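Local atomic coordinates of biphenyl-2,3-diol 1,2-dioxygenase III-related protein (Vibrio cholerae, PDB entry 3EY8), a protein that is of unproven function but binds calcium and belongs to the glyoxalase/dioxygenase superfamily, so it probably acts as a metal-dependent enzyme. Residues Glu29-Met34 with Phe115-Pro120; Met34-Phe39 with Ile44-Gly49; His56-Glu61 with Gln67-Gly72. The protein carries 9 engineered substitutions. All coordinates share one frame; numbering follows the deposited sequence.

Interaction 1: residues Glu29-Met34 with Phe115-Pro120; sequences EKVLGM and FYFRDP
The last turn of helix 21-32 meets strand 110-118 of a separate sheet where Val31 and Leu32 close on the ring of Phe117. This is a helix-against-strand contact, and it is wholly apolar: no hydrogen bond crosses between 29-34 and 115-120, and the buried surface amounts to only 99 Å². Val31 and Phe117 advance on each other from opposite directions. With its CG1 methyl anti to the backbone N (chi1 179°), Val31 sends that branch to the far end of the ring, where CG1 lies 4.0 Å from Phe117 CE2 and 4.1 Å from Phe117 CZ. Leu32 slants past instead, and its CD2 methyl sits near the ring plane, 4.0 Å from CZ of Phe117. Both methyls converge on CZ, the first obliquely and the second at the ring edge. The backbones stay well apart, the closest CA pair being Val31 and Asp119 at 9.3 Å, so side chains alone bridge the gap.

Gly33 is the first residue to leave helical angles, with a positive phi of 66°, and its N gives a weak bond of 3.0 Å to Glu29 O. Phe117 also packs on Ile125 and Val127 of strand 124-129, while Leu32 touches Ile8 of the second subunit. Beyond the strand, Asp119 OD2 receives hydrogen bonds from Tyr28 OH and Asn123 ND2, a polar link back to the helix. The Phe117 side chain is about 7 Å from that of Glu126, which binds calcium in a structure of this protein though not in this chain, so the contact lies near the metal site. Two four-stranded mixed sheets, with the helix end joined to strand 110-118 of the second, make up the glyoxalase (vicinal oxygen chelate) fold.

Interaction 2: residues Met34-Phe39 with Ile44-Gly49; sequences MKAVSF and IALEFG
Lys35 and Glu47 face each other across a beta hairpin with opposite charges, yet their charged ends are joined through a water and not by a salt bridge. The ammonium and carboxylate atoms Lys35 NZ and Glu47 OE1 are 4.6 Å apart. A single water fills the interval, donating to Glu47 OE1 at 2.7 Å and accepting from Lys35 NZ at 3.1 Å. Lys35 reaches this point because CG stands anti to its N (chi1 -171°) and the chain beyond runs extended, crossing Glu47 obliquely.

The hairpin joins strands 35-39 and 43-48; the segments 35-39 and 44-48 run at 141° to each other, an antiparallel pairing with marked twist. Lys35-Glu47 and Val37-Ala45 are the hydrogen-bonded pairs; each supplies two N-H to O=C bonds, all nearly straight. Ala36-Leu46 and Ser38-Ile44 are the non-hydrogen-bonded pairs between them and beyond. On the face bearing Lys35, both Val37 methyls touch the Glu47 carboxylate, with CG2 3.5 Å from OE2 of Glu47, the two side chains crossing at about a right angle. On the face bearing Ala36, the Leu46 CD2 methyl rests against Ala36 CB at 4.0 Å, and Ile44 CD1 reaches Ser38 CB at 3.6 Å. Leu46 and Ile44 also meet helix 21-32, through Tyr28 and through Ile21 and Thr25 respectively, on the helix-covered side of the sheet.

At the start of the hairpin, selenomethionine Met34 runs side by side with Phe48 in a Met-aromatic contact, its SE 4.8 Å from the Phe48 ring centroid and oblique. Phe48 also packs edge-to-face on Phe78 and touches His10 of the second subunit. The Met34 chain, extended beyond CG, brings its CE methyl obliquely to the Phe48 ring, 4.3 Å from the centroid and 28° off the normal, an off-centre CH-pi contact.

Interaction 3: residues His56-Glu61 with Gln67-Gly72; sequences HQLGHE and QNVRTG. Engineered in segment 56-61: His60 (natural residue Asn). Engineered in segment 67-72: Thr71 (natural residue Val).
Apolar contacts come first: Leu58 and Thr71 cross at about a right angle, their methyls CD2 and CG2 4.0 Å apart. Thr71 is an engineered residue, and its CG2 points to this contact from a position anti to the carbonyl carbon. The other leucine methyl, CD1, approaches Val69 CG1 more loosely, at 4.4 Å. Thr17 of strand 10-18 touches both Leu58 and Val69, which joins the pair to that strand.

A type II beta turn runs from Gln57 to the engineered His60 where strand 51-57 gives way to the loop before strand 75-79; His60 N bonds to Gln57 O at 2.8 Å, and Gly59 has the positive phi (95°) of the third turn position.

Polar bonds hold Glu61 against the turn. Gly59 N meets Glu61 OE2 at 2.8 Å on its anti side, with a nearly straight N-H to O angle of 171°, while OE1 forms a salt bridge with Lys65. Between polar and apolar, Val69 approaches Glu61 from the opposite direction and lays both methyls by the carboxylate, CG2 being 3.9 Å from Glu61 OE1. Across the dimer, Asn68 ND2 bonds to Thr71 O of the second subunit, and the reverse pair forms too.

Following the chain from the N terminus, helix 21-32 supplies the first half of interaction 1, and Met34, shared with interaction 2, leads directly into strand 35-39. Interaction 2 closes the short hairpin with strand 43-48. After strand 51-57, interaction 3 closes a second small loop at 56-61 and 67-72; these two follow in series. The chain then enters the other sheet, whose strand 110-118 brings 115-120 back to the helix, so interaction 1 spans both shorter loops. Interactions 1 and 2 also touch, through a probable hydrogen bond from Ala36 N to Glu29 OE2. Interactions 2 and 3 reach neighbouring strands of one sheet, interaction 1 ties in the second, and all three meet the partner subunit.

Interaction 1: residues Glu29-Met34 with Phe115-Pro120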
loop_
_atom_site.group_PDB
_atom_site.type_symbol
_atom_site.label_atom_id
_atom_site.label_comp_id
_atom_site.label_asym_id
_atom_site.label_seq_id
_atom_site.Cartn_x
_atom_site.Cartn_y
_atom_site.Cartn_z
ATOM N N GLU B 29 -2.051 -16.939 -0.899
ATOM C CA GLU B 29 -1.698 -17.988 0.052
ATOM C C GLU B 29 -0.613 -18.898 -0.516
ATOM O O GLU B 29 0.393 -19.156 0.141
ATOM C CB GLU B 29 -2.932 -18.801 0.485
ATOM C CG GLU B 29 -3.860 -18.032 1.425
ATOM C CD GLU B 29 -4.718 -18.929 2.306
ATOM O OE1 GLU B 29 -5.216 -19.966 1.819
ATOM O OE2 GLU B 29 -4.900 -18.586 3.493
ATOM N N LYS B 30 -0.810 -19.363 -1.744
ATOM C CA LYS B 30 0.099 -20.327 -2.357
ATOM C C LYS B 30 1.431 -19.703 -2.758
ATOM O O LYS B 30 2.488 -20.314 -2.598
ATOM C CB LYS B 30 -0.570 -20.989 -3.563
ATOM C CG LYS B 30 0.364 -21.830 -4.413
ATOM C CD LYS B 30 -0.397 -22.593 -5.484
ATOM C CE LYS B 30 0.551 -23.418 -6.347
ATOM N NZ LYS B 30 -0.157 -24.506 -7.075
ATOM N N VAL B 31 1.384 -18.475 -3.268
ATOM C CA VAL B 31 2.577 -17.857 -3.834
ATOM C C VAL B 31 3.374 -17.053 -2.809
ATOM O O VAL B 31 4.600 -17.113 -2.796
ATOM C CB VAL B 31 2.223 -16.990 -5.067
ATOM C CG1 VAL B 31 3.467 -16.330 -5.649
ATOM C CG2 VAL B 31 1.544 -17.849 -6.123
ATOM N N LEU B 32 2.680 -16.331 -1.933
ATOM C CA LEU B 32 3.357 -15.474 -0.961
ATOM C C LEU B 32 3.215 -15.950 0.477
ATOM O O LEU B 32 3.730 -15.314 1.395
ATOM C CB LEU B 32 2.856 -14.036 -1.075
ATOM C CG LEU B 32 3.352 -13.331 -2.336
ATOM C CD1 LEU B 32 2.944 -11.876 -2.335
ATOM C CD2 LEU B 32 4.869 -13.474 -2.449
ATOM N N GLY B 33 2.514 -17.061 0.671
ATOM C CA GLY B 33 2.345 -17.621 2.001
ATOM C C GLY B 33 1.542 -16.751 2.948
ATOM O O GLY B 33 1.687 -16.851 4.166
HETATM N N MSE B 34 0.688 -15.893 2.405
HETATM C CA MSE B 34 -0.134 -15.041 3.253
HETATM C C MSE B 34 -1.280 -15.836 3.851
HETATM O O MSE B 34 -1.550 -16.952 3.429
HETATM C CB MSE B 34 -0.651 -13.831 2.482
HETATM C CG MSE B 34 0.456 -12.863 2.128
HETATM SE SE MSE B 34 -0.204 -11.309 1.209
HETATM C CE MSE B 34 1.498 -10.400 0.903
ATOM N N PHE B 115 12.657 -9.086 -7.094
ATOM C CA PHE B 115 12.161 -9.734 -8.304
ATOM C C PHE B 115 10.674 -9.414 -8.463
ATOM O O PHE B 115 10.033 -8.980 -7.509
ATOM C CB PHE B 115 12.471 -11.244 -8.355
ATOM C CG PHE B 115 11.706 -12.093 -7.361
ATOM C CD1 PHE B 115 10.550 -12.766 -7.741
ATOM C CD2 PHE B 115 12.176 -12.271 -6.068
ATOM C CE1 PHE B 115 9.866 -13.576 -6.841
ATOM C CE2 PHE B 115 11.494 -13.077 -5.166
ATOM C CZ PHE B 115 10.338 -13.730 -5.557
ATOM N N TYR B 116 10.141 -9.594 -9.669
ATOM C CA TYR B 116 8.808 -9.101 -10.002
ATOM C C TYR B 116 7.945 -10.161 -10.666
ATOM O O TYR B 116 8.431 -10.982 -11.440
ATOM C CB TYR B 116 8.899 -7.932 -10.990
ATOM C CG TYR B 116 9.610 -6.699 -10.491
ATOM C CD1 TYR B 116 10.990 -6.599 -10.564
ATOM C CD2 TYR B 116 8.898 -5.624 -9.981
ATOM C CE1 TYR B 116 11.645 -5.474 -10.126
ATOM C CE2 TYR B 116 9.546 -4.492 -9.534
ATOM C CZ TYR B 116 10.923 -4.426 -9.612
ATOM O OH TYR B 116 11.587 -3.302 -9.181
ATOM N N PHE B 117 6.652 -10.120 -10.380
ATOM C CA PHE B 117 5.684 -10.922 -11.113
ATOM C C PHE B 117 4.324 -10.261 -10.946
ATOM O O PHE B 117 4.198 -9.294 -10.200
ATOM C CB PHE B 117 5.654 -12.360 -10.585
ATOM C CG PHE B 117 5.428 -12.458 -9.106
ATOM C CD1 PHE B 117 6.500 -12.443 -8.233
ATOM C CD2 PHE B 117 4.148 -12.561 -8.587
ATOM C CE1 PHE B 117 6.297 -12.525 -6.864
ATOM C CE2 PHE B 117 3.937 -12.647 -7.212
ATOM C CZ PHE B 117 5.016 -12.628 -6.354
ATOM N N ARG B 118 3.309 -10.783 -11.627
ATOM C CA ARG B 118 1.970 -10.209 -11.528
ATOM C C ARG B 118 0.998 -11.139 -10.835
ATOM O O ARG B 118 1.102 -12.371 -10.948
ATOM C CB ARG B 118 1.431 -9.846 -12.917
ATOM C CG ARG B 118 2.208 -8.721 -13.561
ATOM C CD ARG B 118 1.604 -8.221 -14.848
ATOM N NE ARG B 118 2.538 -7.297 -15.485
ATOM C CZ ARG B 118 2.677 -6.021 -15.137
ATOM N NH1 ARG B 118 1.931 -5.512 -14.165
ATOM N NH2 ARG B 118 3.559 -5.251 -15.761
ATOM N N ASP B 119 0.046 -10.550 -10.117
ATOM C CA ASP B 119 -1.015 -11.339 -9.490
ATOM C C ASP B 119 -2.143 -11.573 -10.502
ATOM O O ASP B 119 -2.047 -11.121 -11.643
ATOM C CB ASP B 119 -1.471 -10.706 -8.155
ATOM C CG ASP B 119 -2.515 -9.600 -8.319
ATOM O OD1 ASP B 119 -2.846 -9.209 -9.453
ATOM O OD2 ASP B 119 -3.015 -9.117 -7.277
ATOM N N PRO B 120 -3.191 -12.316 -10.113
ATOM C CA PRO B 120 -4.205 -12.696 -11.111
ATOM C C PRO B 120 -4.970 -11.536 -11.763
ATOM O O PRO B 120 -5.574 -11.747 -12.826
ATOM C CB PRO B 120 -5.158 -13.591 -10.308
ATOM C CG PRO B 120 -4.288 -14.186 -9.257
ATOM C CD PRO B 120 -3.336 -13.083 -8.864
#

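Interaction 2: residues Met34-Phe39 with Ile44-Gly49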
loop_
_atom_site.group_PDB
_atom_site.type_symbol
_atom_site.label_atom_id
_atom_site.label_comp_id
_atom_site.label_asym_id
_atom_site.label_seq_id
_atom_site.Cartn_x
_atom_site.Cartn_y
_atom_site.Cartn_z
HETATM N N MSE B 34 0.688 -15.893 2.405
HETATM C CA MSE B 34 -0.134 -15.041 3.253
HETATM C C MSE B 34 -1.280 -15.836 3.851
HETATM O O MSE B 34 -1.550 -16.952 3.429
HETATM C CB MSE B 34 -0.651 -13.831 2.482
HETATM C CG MSE B 34 0.456 -12.863 2.128
HETATM SE SE MSE B 34 -0.204 -11.309 1.209
HETATM C CE MSE B 34 1.498 -10.400 0.903
ATOM N N LYS B 35 -1.942 -15.248 4.840
ATOM C CA LYS B 35 -2.997 -15.915 5.583
ATOM C C LYS B 35 -4.322 -15.265 5.221
ATOM O O LYS B 35 -4.575 -14.123 5.593
ATOM C CB LYS B 35 -2.718 -15.750 7.079
ATOM C CG LYS B 35 -3.597 -16.549 8.021
ATOM C CD LYS B 35 -3.283 -16.143 9.458
ATOM C CE LYS B 35 -3.629 -17.236 10.451
ATOM N NZ LYS B 35 -3.204 -16.875 11.834
ATOM N N ALA B 36 -5.164 -15.981 4.485
ATOM C CA ALA B 36 -6.473 -15.450 4.125
ATOM C C ALA B 36 -7.423 -15.594 5.305
ATOM O O ALA B 36 -7.576 -16.686 5.857
ATOM C CB ALA B 36 -7.026 -16.162 2.907
ATOM N N VAL B 37 -8.049 -14.491 5.700
ATOM C CA VAL B 37 -9.004 -14.525 6.802
ATOM C C VAL B 37 -10.313 -13.873 6.385
ATOM O O VAL B 37 -10.386 -13.217 5.344
ATOM C CB VAL B 37 -8.466 -13.796 8.051
ATOM C CG1 VAL B 37 -7.166 -14.439 8.521
ATOM C CG2 VAL B 37 -8.246 -12.319 7.742
ATOM N N SER B 38 -11.353 -14.079 7.185
ATOM C CA SER B 38 -12.613 -13.386 6.977
ATOM C C SER B 38 -13.117 -12.830 8.296
ATOM O O SER B 38 -12.778 -13.333 9.369
ATOM C CB SER B 38 -13.655 -14.301 6.326
ATOM O OG SER B 38 -13.781 -15.523 7.024
ATOM N N PHE B 39 -13.916 -11.775 8.216
ATOM C CA PHE B 39 -14.429 -11.129 9.411
ATOM C C PHE B 39 -15.709 -10.377 9.094
ATOM O O PHE B 39 -16.036 -10.167 7.927
ATOM C CB PHE B 39 -13.379 -10.190 10.011
ATOM C CG PHE B 39 -12.912 -9.110 9.075
ATOM C CD1 PHE B 39 -12.005 -9.391 8.066
ATOM C CD2 PHE B 39 -13.367 -7.807 9.215
ATOM C CE1 PHE B 39 -11.567 -8.399 7.206
ATOM C CE2 PHE B 39 -12.931 -6.807 8.359
ATOM C CZ PHE B 39 -12.031 -7.105 7.352
ATOM N N ILE B 44 -13.227 -10.024 3.518
ATOM C CA ILE B 44 -12.075 -10.895 3.306
ATOM C C ILE B 44 -10.778 -10.089 3.327
ATOM O O ILE B 44 -10.714 -8.978 2.792
ATOM C CB ILE B 44 -12.169 -11.625 1.956
ATOM C CG1 ILE B 44 -13.476 -12.421 1.850
ATOM C CG2 ILE B 44 -10.955 -12.529 1.749
ATOM C CD1 ILE B 44 -13.546 -13.645 2.751
ATOM N N ALA B 45 -9.744 -10.647 3.945
ATOM C CA ALA B 45 -8.444 -9.988 3.977
ATOM C C ALA B 45 -7.301 -10.993 3.894
ATOM O O ALA B 45 -7.481 -12.185 4.147
ATOM C CB ALA B 45 -8.310 -9.140 5.222
ATOM N N LEU B 46 -6.127 -10.491 3.529
ATOM C CA LEU B 46 -4.893 -11.270 3.532
ATOM C C LEU B 46 -3.923 -10.710 4.568
ATOM O O LEU B 46 -3.547 -9.536 4.500
ATOM C CB LEU B 46 -4.243 -11.215 2.152
ATOM C CG LEU B 46 -4.973 -11.987 1.054
ATOM C CD1 LEU B 46 -4.572 -11.473 -0.323
ATOM C CD2 LEU B 46 -4.698 -13.468 1.179
ATOM N N GLU B 47 -3.507 -11.545 5.517
ATOM C CA GLU B 47 -2.619 -11.098 6.596
ATOM C C GLU B 47 -1.163 -11.478 6.357
ATOM O O GLU B 47 -0.859 -12.574 5.881
ATOM C CB GLU B 47 -3.071 -11.664 7.954
ATOM C CG GLU B 47 -4.450 -11.216 8.400
ATOM C CD GLU B 47 -4.878 -11.826 9.732
ATOM O OE1 GLU B 47 -4.166 -12.715 10.260
ATOM O OE2 GLU B 47 -5.939 -11.418 10.240
ATOM N N PHE B 48 -0.264 -10.569 6.706
ATOM C CA PHE B 48 1.171 -10.823 6.644
ATOM C C PHE B 48 1.819 -9.938 7.694
ATOM O O PHE B 48 1.456 -8.775 7.821
ATOM C CB PHE B 48 1.724 -10.510 5.249
ATOM C CG PHE B 48 1.381 -9.130 4.751
ATOM C CD1 PHE B 48 0.164 -8.883 4.133
ATOM C CD2 PHE B 48 2.283 -8.085 4.886
ATOM C CE1 PHE B 48 -0.157 -7.617 3.677
ATOM C CE2 PHE B 48 1.965 -6.806 4.432
ATOM C CZ PHE B 48 0.745 -6.579 3.827
ATOM N N GLY B 49 2.765 -10.479 8.456
ATOM C CA GLY B 49 3.335 -9.730 9.560
ATOM C C GLY B 49 2.218 -9.172 10.416
ATOM O O GLY B 49 1.317 -9.906 10.819
HETATM O O HOH W 1 -4.634 -14.175 12.536
#

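Interaction 3: residues His56-Glu61 with Gln67-Gly72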
loop_
_atom_site.group_PDB
_atom_site.type_symbol
_atom_site.label_atom_id
_atom_site.label_comp_id
_atom_site.label_asym_id
_atom_site.label_seq_id
_atom_site.Cartn_x
_atom_site.Cartn_y
_atom_site.Cartn_z
ATOM N N HIS B 56 -11.836 -6.361 -1.963
ATOM C CA HIS B 56 -13.208 -6.135 -2.430
ATOM C C HIS B 56 -13.362 -6.819 -3.776
ATOM O O HIS B 56 -12.472 -6.739 -4.620
ATOM C CB HIS B 56 -13.490 -4.647 -2.647
ATOM C CG HIS B 56 -13.457 -3.822 -1.398
ATOM N ND1 HIS B 56 -13.823 -2.492 -1.381
ATOM C CD2 HIS B 56 -13.110 -4.132 -0.127
ATOM C CE1 HIS B 56 -13.688 -2.017 -0.157
ATOM N NE2 HIS B 56 -13.256 -2.991 0.623
ATOM N N GLN B 57 -14.485 -7.485 -3.999
ATOM C CA GLN B 57 -14.720 -8.029 -5.326
ATOM C C GLN B 57 -15.354 -6.962 -6.202
ATOM O O GLN B 57 -16.270 -6.253 -5.777
ATOM C CB GLN B 57 -15.593 -9.278 -5.284
ATOM C CG GLN B 57 -15.784 -9.893 -6.665
ATOM C CD GLN B 57 -16.130 -11.365 -6.609
ATOM O OE1 GLN B 57 -15.451 -12.157 -5.943
ATOM N NE2 GLN B 57 -17.185 -11.745 -7.320
ATOM N N LEU B 58 -14.843 -6.831 -7.419
ATOM C CA LEU B 58 -15.396 -5.882 -8.372
ATOM C C LEU B 58 -16.903 -6.114 -8.483
ATOM O O LEU B 58 -17.351 -7.240 -8.708
ATOM C CB LEU B 58 -14.722 -6.056 -9.734
ATOM C CG LEU B 58 -15.067 -5.026 -10.810
ATOM C CD1 LEU B 58 -14.608 -3.639 -10.404
ATOM C CD2 LEU B 58 -14.429 -5.439 -12.125
ATOM N N GLY B 59 -17.678 -5.051 -8.292
ATOM C CA GLY B 59 -19.128 -5.138 -8.349
ATOM C C GLY B 59 -19.761 -5.332 -6.983
ATOM O O GLY B 59 -20.991 -5.352 -6.854
ATOM N N HIS B 60 -18.918 -5.484 -5.964
ATOM C CA HIS B 60 -19.373 -5.665 -4.590
ATOM C C HIS B 60 -18.454 -4.901 -3.652
ATOM O O HIS B 60 -18.027 -5.405 -2.620
ATOM C CB HIS B 60 -19.424 -7.148 -4.237
ATOM C CG HIS B 60 -20.206 -7.958 -5.219
ATOM N ND1 HIS B 60 -21.559 -8.180 -5.089
ATOM C CD2 HIS B 60 -19.832 -8.566 -6.370
ATOM C CE1 HIS B 60 -21.983 -8.906 -6.109
ATOM N NE2 HIS B 60 -20.956 -9.151 -6.902
ATOM N N GLU B 61 -18.176 -3.657 -4.030
ATOM C CA GLU B 61 -17.225 -2.820 -3.324
ATOM C C GLU B 61 -17.875 -2.207 -2.104
ATOM O O GLU B 61 -19.093 -2.084 -2.048
ATOM C CB GLU B 61 -16.710 -1.744 -4.280
ATOM C CG GLU B 61 -16.026 -2.359 -5.496
ATOM C CD GLU B 61 -16.444 -1.721 -6.806
ATOM O OE1 GLU B 61 -16.465 -0.477 -6.888
ATOM O OE2 GLU B 61 -16.739 -2.466 -7.765
ATOM N N GLN B 67 -11.534 6.670 -5.499
ATOM C CA GLN B 67 -12.372 7.405 -6.444
ATOM C C GLN B 67 -12.544 6.640 -7.761
ATOM O O GLN B 67 -13.644 6.564 -8.319
ATOM C CB GLN B 67 -11.808 8.796 -6.728
ATOM C CG GLN B 67 -12.664 9.581 -7.720
ATOM C CD GLN B 67 -12.084 10.942 -8.051
ATOM O OE1 GLN B 67 -11.921 11.788 -7.176
ATOM N NE2 GLN B 67 -11.768 11.155 -9.320
ATOM N N ASN B 68 -11.444 6.079 -8.250
ATOM C CA ASN B 68 -11.430 5.370 -9.519
ATOM C C ASN B 68 -10.984 3.940 -9.278
ATOM O O ASN B 68 -9.821 3.605 -9.478
ATOM C CB ASN B 68 -10.478 6.060 -10.500
ATOM C CG ASN B 68 -10.848 7.512 -10.743
ATOM O OD1 ASN B 68 -12.030 7.864 -10.794
ATOM N ND2 ASN B 68 -9.841 8.363 -10.886
ATOM N N VAL B 69 -11.914 3.111 -8.813
ATOM C CA VAL B 69 -11.616 1.714 -8.523
ATOM C C VAL B 69 -11.139 1.048 -9.805
ATOM O O VAL B 69 -11.707 1.272 -10.871
ATOM C CB VAL B 69 -12.861 1.001 -7.961
ATOM C CG1 VAL B 69 -12.696 -0.506 -7.999
ATOM C CG2 VAL B 69 -13.143 1.497 -6.542
ATOM N N ARG B 70 -10.078 0.256 -9.708
ATOM C CA ARG B 70 -9.506 -0.372 -10.897
ATOM C C ARG B 70 -8.793 -1.665 -10.537
ATOM O O ARG B 70 -7.838 -1.660 -9.749
ATOM C CB ARG B 70 -8.530 0.583 -11.590
ATOM C CG ARG B 70 -8.065 0.111 -12.962
ATOM C CD ARG B 70 -9.192 0.248 -13.985
ATOM N NE ARG B 70 -8.747 -0.080 -15.340
ATOM C CZ ARG B 70 -8.929 -1.264 -15.916
ATOM N NH1 ARG B 70 -9.546 -2.236 -15.257
ATOM N NH2 ARG B 70 -8.494 -1.477 -17.150
ATOM N N THR B 71 -9.245 -2.778 -11.107
ATOM C CA THR B 71 -8.530 -4.031 -10.913
ATOM C C THR B 71 -7.162 -3.934 -11.595
ATOM O O THR B 71 -7.039 -3.326 -12.649
ATOM C CB THR B 71 -9.305 -5.254 -11.459
ATOM O OG1 THR B 71 -9.465 -5.132 -12.878
ATOM C CG2 THR B 71 -10.686 -5.372 -10.780
ATOM N N GLY B 72 -6.134 -4.522 -10.991
ATOM C CA GLY B 72 -4.806 -4.504 -11.582
ATOM C C GLY B 72 -4.061 -3.176 -11.541
ATOM O O GLY B 72 -3.107 -2.981 -12.292
#